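Local structure of hypothetical nigD-like protein (Bacteroides caccae, 3QWN) at residues Q125-I130 with L146-A151; S77-T82 with A162-P167. The protein is of unproven function but, as a NigD-like protein, probably acts as an immunity factor or antitoxin that shields its bacterial host from a toxic partner. One frame throughout, in Å; residues are numbered along the deposited sequence.

Interaction 1 of 2, residues Q125-I130 with L146-A151; sequences QHVFGI and LLYHDA
Residues 127-130 and 146-150, parts of strands 127-133 and 142-150, run antiparallel and illustrate how one face of a beta sheet can be packed tightly while part of the other stays looser. Four backbone hydrogen bonds join them, two at the pair Val127 and Asp150 and two at Gly129 and Tyr148. The first two are nearly straight and lie in the carbonyl planes; at the glycine pair both donors sit above the plane.

The tight face carries Phe128, His149, Ile130 and Leu147, and His126, just before the strand, joins the first two in an aromatic cluster. His149 CG is anti to its backbone N (chi1 172°), which lays the ring alongside Phe128 with the planes 11° apart; the rings barely overlap, and Phe128 CE1 comes 3.4 Å from His149 CD2. At its edge His149 NE2 shares a straight hydrogen bond of 2.9 Å with His126 ND1. The outer nitrogens are held too, His126 NE2 by Asp154 and His149 ND1 by Asp98 O, fixing both imidazoles in rotation.

On the other face Tyr148 still packs closely, its CB 3.6 Å from Gly129 O and Tyr91 beside its ring; the partly exposed Val127 and Asp150 end is looser.

In the C-terminal beta sandwich the Phe128 face packs against strands 111-120 and 158-167, strand 181-190 pairs beside Leu147, and strand 84-85 pairs on the other side of strand 127-133, through Lys84 and Ile130.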
loop_
_atom_site.group_PDB
_atom_site.type_symbol
_atom_site.label_atom_id
_atom_site.label_comp_id
_atom_site.label_asym_id
_atom_site.label_seq_id
_atom_site.Cartn_x
_atom_site.Cartn_y
_atom_site.Cartn_z
ATOM N N GLN A 125 -12.696 7.915 10.675
ATOM C CA GLN A 125 -11.693 7.726 9.636
ATOM C C GLN A 125 -10.448 7.119 10.246
ATOM O O GLN A 125 -9.965 7.584 11.270
ATOM C CB GLN A 125 -11.384 9.065 8.920
ATOM C CG GLN A 125 -10.481 8.989 7.680
ATOM C CD GLN A 125 -10.976 8.090 6.560
ATOM O OE1 GLN A 125 -12.142 8.093 6.163
ATOM N NE2 GLN A 125 -10.078 7.296 6.013
ATOM N N HIS A 126 -9.971 6.027 9.641
ATOM C CA HIS A 126 -8.767 5.339 10.039
ATOM C C HIS A 126 -7.660 5.968 9.210
ATOM O O HIS A 126 -7.722 5.974 7.979
ATOM C CB HIS A 126 -8.901 3.820 9.863
ATOM C CG HIS A 126 -9.796 3.183 10.885
ATOM N ND1 HIS A 126 -9.285 2.466 11.949
ATOM C CD2 HIS A 126 -11.144 3.210 10.993
ATOM C CE1 HIS A 126 -10.330 2.057 12.644
ATOM N NE2 HIS A 126 -11.468 2.483 12.109
ATOM N N VAL A 127 -6.730 6.631 9.891
ATOM C CA VAL A 127 -5.643 7.355 9.241
ATOM C C VAL A 127 -4.355 6.540 9.373
ATOM O O VAL A 127 -3.965 6.157 10.475
ATOM C CB VAL A 127 -5.485 8.815 9.779
ATOM C CG1 VAL A 127 -4.412 9.574 8.998
ATOM C CG2 VAL A 127 -6.813 9.570 9.730
ATOM N N PHE A 128 -3.736 6.239 8.218
ATOM C CA PHE A 128 -2.498 5.493 8.112
ATOM C C PHE A 128 -1.360 6.392 7.631
ATOM O O PHE A 128 -1.588 7.309 6.836
ATOM C CB PHE A 128 -2.652 4.300 7.172
ATOM C CG PHE A 128 -3.616 3.259 7.680
ATOM C CD1 PHE A 128 -3.222 2.329 8.649
ATOM C CD2 PHE A 128 -4.919 3.200 7.192
ATOM C CE1 PHE A 128 -4.121 1.386 9.142
ATOM C CE2 PHE A 128 -5.812 2.240 7.669
ATOM C CZ PHE A 128 -5.411 1.356 8.659
ATOM N N GLY A 129 -0.150 6.077 8.099
ATOM C CA GLY A 129 1.086 6.721 7.707
ATOM C C GLY A 129 2.266 5.808 7.978
ATOM O O GLY A 129 2.112 4.728 8.551
ATOM N N ILE A 130 3.453 6.238 7.559
ATOM C CA ILE A 130 4.709 5.562 7.785
ATOM C C ILE A 130 5.651 6.546 8.457
ATOM O O ILE A 130 5.935 7.616 7.903
ATOM C CB ILE A 130 5.312 4.969 6.477
ATOM C CG1 ILE A 130 4.436 3.821 5.882
ATOM C CG2 ILE A 130 6.789 4.535 6.683
ATOM C CD1 ILE A 130 4.371 2.457 6.736
ATOM N N LEU A 146 7.828 2.573 10.685
ATOM C CA LEU A 146 6.878 2.256 11.741
ATOM C C LEU A 146 5.513 2.664 11.260
ATOM O O LEU A 146 5.346 3.794 10.803
ATOM C CB LEU A 146 7.226 2.947 13.072
ATOM C CG LEU A 146 6.203 2.838 14.228
ATOM C CD1 LEU A 146 5.944 1.356 14.647
ATOM C CD2 LEU A 146 6.678 3.648 15.423
ATOM N N LEU A 147 4.541 1.735 11.332
ATOM C CA LEU A 147 3.193 2.044 10.919
ATOM C C LEU A 147 2.534 3.025 11.901
ATOM O O LEU A 147 2.541 2.805 13.121
ATOM C CB LEU A 147 2.320 0.776 10.777
ATOM C CG LEU A 147 0.898 1.011 10.260
ATOM C CD1 LEU A 147 0.886 1.340 8.784
ATOM C CD2 LEU A 147 0.013 -0.140 10.573
ATOM N N TYR A 148 1.974 4.097 11.338
ATOM C CA TYR A 148 1.146 5.049 12.034
ATOM C C TYR A 148 -0.303 4.646 11.742
ATOM O O TYR A 148 -0.673 4.474 10.570
ATOM C CB TYR A 148 1.451 6.484 11.567
ATOM C CG TYR A 148 0.474 7.529 12.071
ATOM C CD1 TYR A 148 -0.773 7.695 11.469
ATOM C CD2 TYR A 148 0.823 8.402 13.095
ATOM C CE1 TYR A 148 -1.684 8.639 11.939
ATOM C CE2 TYR A 148 -0.061 9.386 13.539
ATOM C CZ TYR A 148 -1.316 9.496 12.960
ATOM O OH TYR A 148 -2.203 10.457 13.382
ATOM N N HIS A 149 -1.112 4.478 12.790
ATOM C CA HIS A 149 -2.518 4.161 12.617
ATOM C C HIS A 149 -3.324 4.860 13.690
ATOM O O HIS A 149 -3.177 4.561 14.876
ATOM C CB HIS A 149 -2.803 2.633 12.589
ATOM C CG HIS A 149 -4.273 2.293 12.601
ATOM N ND1 HIS A 149 -4.763 1.255 13.366
ATOM C CD2 HIS A 149 -5.321 2.914 11.986
ATOM C CE1 HIS A 149 -6.078 1.251 13.171
ATOM N NE2 HIS A 149 -6.457 2.240 12.358
ATOM N N ASP A 150 -4.181 5.793 13.257
ATOM C CA ASP A 150 -5.101 6.524 14.118
ATOM C C ASP A 150 -6.516 6.053 13.800
ATOM O O ASP A 150 -7.014 6.314 12.707
ATOM C CB ASP A 150 -4.945 8.036 13.913
ATOM C CG ASP A 150 -5.730 8.940 14.854
ATOM O OD1 ASP A 150 -6.260 8.430 15.879
ATOM O OD2 ASP A 150 -5.794 10.162 14.578
ATOM N N ALA A 151 -7.131 5.298 14.729
ATOM C CA ALA A 151 -8.498 4.760 14.586
ATOM C C ALA A 151 -9.528 5.795 14.973
ATOM O O ALA A 151 -10.713 5.540 14.816
ATOM C CB ALA A 151 -8.669 3.512 15.446
#

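Interaction 2 of 2, residues S77-T82 with A162-P167; sequences SLVTPT and AYLSVP
Within the NigD-like C-terminal beta sandwich, strand 158-167 receives along its flank the linker 77-82, which leads in from the N-terminal, OB-like sheet: an example of an irregular segment docking on a strand through a single beta bridge. The bridge joins Val79 to Leu164, with the two chains running in roughly the same direction, 33° apart. Val79 gives its N-H to Tyr163 O at 3.0 Å and takes the N-H of Ser165 on its own carbonyl at 2.9 Å, the latter bond nearly along the C=O axis. One residue thus grips the strand on both sides of Leu164.

Around this clamp the side chains sort themselves to two sides. Leu78 CG occupies the crowded position between backbone N and carbonyl carbon (chi1 54°). From there CD1 reaches Ser165 CB at 3.8 Å, while Leu78 CB rests against Tyr163 CB. Leu78 lies where the two sheets meet, touched by Met56 and Arg54 of strand 52-63; Arg54 joins Asn113 in holding the hydroxyl of Ser165. On the other side, Val79 CB meets Leu164 CG, and Leu164 crosses Pro81 at about a right angle, bringing its CD2 to 4.0 Å from Pro81 CG. That same proline carbon approaches Val166 CG2. Ile130 of the neighbouring sheet touches both Pro81 and Val166, placing this side in the sandwich interior.

Between Val79 and Pro81, the exposed Thr80 sets its CG2 3.5 Å from Ser165 O, an oxygen that also receives a CA-H...O contact from Thr80 CA. Farther along, Thr82 crosses Pro167 at about a right angle, and the Pro167 ring turns its CD to within 3.3 Å of Pro81 O.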
loop_
_atom_site.group_PDB
_atom_site.type_symbol
_atom_site.label_atom_id
_atom_site.label_comp_id
_atom_site.label_asym_id
_atom_site.label_seq_id
_atom_site.Cartn_x
_atom_site.Cartn_y
_atom_site.Cartn_z
ATOM N N SER A 77 -10.053 2.695 -3.742
ATOM C CA SER A 77 -8.817 3.339 -3.386
ATOM C C SER A 77 -8.020 2.510 -2.385
ATOM O O SER A 77 -8.540 1.590 -1.727
ATOM C CB SER A 77 -9.120 4.710 -2.800
ATOM O OG SER A 77 -9.769 4.580 -1.546
ATOM N N LEU A 78 -6.741 2.849 -2.285
ATOM C CA LEU A 78 -5.831 2.303 -1.293
ATOM C C LEU A 78 -5.039 3.484 -0.743
ATOM O O LEU A 78 -5.071 4.582 -1.335
ATOM C CB LEU A 78 -4.947 1.156 -1.825
ATOM C CG LEU A 78 -4.094 1.349 -3.078
ATOM C CD1 LEU A 78 -2.890 2.196 -2.802
ATOM C CD2 LEU A 78 -3.554 0.035 -3.539
ATOM N N VAL A 79 -4.364 3.287 0.402
ATOM C CA VAL A 79 -3.596 4.369 1.035
ATOM C C VAL A 79 -2.191 4.300 0.467
ATOM O O VAL A 79 -1.614 3.214 0.428
ATOM C CB VAL A 79 -3.627 4.270 2.590
ATOM C CG1 VAL A 79 -3.031 5.500 3.241
ATOM C CG2 VAL A 79 -5.048 4.045 3.107
ATOM N N THR A 80 -1.650 5.434 0.007
ATOM C CA THR A 80 -0.268 5.551 -0.489
ATOM C C THR A 80 0.486 6.486 0.465
ATOM O O THR A 80 0.648 7.667 0.150
ATOM C CB THR A 80 -0.173 5.998 -1.967
ATOM O OG1 THR A 80 -1.002 7.141 -2.169
ATOM C CG2 THR A 80 -0.523 4.880 -2.954
ATOM N N PRO A 81 0.876 6.017 1.677
ATOM C CA PRO A 81 1.543 6.936 2.609
ATOM C C PRO A 81 3.019 7.126 2.264
ATOM O O PRO A 81 3.782 6.157 2.092
ATOM C CB PRO A 81 1.352 6.270 3.975
ATOM C CG PRO A 81 1.230 4.799 3.684
ATOM C CD PRO A 81 0.758 4.652 2.244
ATOM N N THR A 82 3.425 8.403 2.156
ATOM C CA THR A 82 4.822 8.717 1.893
ATOM C C THR A 82 5.555 8.641 3.242
ATOM O O THR A 82 5.109 9.298 4.198
ATOM C CB THR A 82 4.980 10.074 1.174
ATOM O OG1 THR A 82 4.286 10.023 -0.075
ATOM C CG2 THR A 82 6.452 10.420 0.908
ATOM N N ALA A 162 -7.553 -3.347 5.133
ATOM C CA ALA A 162 -7.018 -2.073 4.665
ATOM C C ALA A 162 -5.855 -2.387 3.752
ATOM O O ALA A 162 -5.171 -3.390 3.935
ATOM C CB ALA A 162 -6.613 -1.187 5.813
ATOM N N TYR A 163 -5.676 -1.563 2.735
ATOM C CA TYR A 163 -4.658 -1.782 1.726
ATOM C C TYR A 163 -3.730 -0.588 1.657
ATOM O O TYR A 163 -4.191 0.522 1.464
ATOM C CB TYR A 163 -5.342 -2.040 0.364
ATOM C CG TYR A 163 -6.339 -3.176 0.425
ATOM C CD1 TYR A 163 -5.928 -4.504 0.303
ATOM C CD2 TYR A 163 -7.699 -2.929 0.631
ATOM C CE1 TYR A 163 -6.853 -5.559 0.355
ATOM C CE2 TYR A 163 -8.628 -3.977 0.700
ATOM C CZ TYR A 163 -8.206 -5.283 0.533
ATOM O OH TYR A 163 -9.141 -6.295 0.567
ATOM N N LEU A 164 -2.422 -0.829 1.820
ATOM C CA LEU A 164 -1.386 0.198 1.755
ATOM C C LEU A 164 -0.344 -0.126 0.673
ATOM O O LEU A 164 0.052 -1.266 0.523
ATOM C CB LEU A 164 -0.672 0.322 3.127
ATOM C CG LEU A 164 -1.286 1.263 4.169
ATOM C CD1 LEU A 164 -2.587 0.702 4.763
ATOM C CD2 LEU A 164 -0.322 1.505 5.264
ATOM N N SER A 165 0.113 0.887 -0.054
ATOM C CA SER A 165 1.181 0.779 -1.041
ATOM C C SER A 165 2.119 1.908 -0.722
ATOM O O SER A 165 1.790 3.065 -0.994
ATOM C CB SER A 165 0.644 0.857 -2.467
ATOM O OG SER A 165 0.479 -0.420 -3.058
ATOM N N VAL A 166 3.196 1.607 0.010
ATOM C CA VAL A 166 4.169 2.605 0.432
ATOM C C VAL A 166 5.137 2.897 -0.736
ATOM O O VAL A 166 5.925 2.004 -1.081
ATOM C CB VAL A 166 4.949 2.178 1.714
ATOM C CG1 VAL A 166 5.830 3.313 2.208
ATOM C CG2 VAL A 166 4.008 1.712 2.817
ATOM N N PRO A 167 5.131 4.132 -1.324
ATOM C CA PRO A 167 6.089 4.443 -2.420
ATOM C C PRO A 167 7.548 4.426 -1.965
ATOM O O PRO A 167 7.862 4.969 -0.913
ATOM C CB PRO A 167 5.670 5.848 -2.872
ATOM C CG PRO A 167 4.955 6.430 -1.699
ATOM C CD PRO A 167 4.258 5.288 -1.024
#

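Overall arrangement
Interaction 1 lies wholly in the C-terminal beta sandwich; interaction 2 ties the segment arriving from the N-terminal sheet to it. The first is a regular antiparallel pairing inside one sheet, with a cluster of Phe128 and two hydrogen-bonded histidines; the second, on an outermost strand of the three-stranded sheet, has two backbone bonds and mainly aliphatic and proline packing. Both are partly buried: the Phe128 face and the side of Leu164, Val166 and Pro81 are interior, whereas Thr80 and Thr82 are exposed. Interaction 2 is centred about 3 Å from the centre of the chain in space, interaction 1 about 12 Å. They meet where Leu147 CD1 packs on Leu164 CD2 at 3.7 Å.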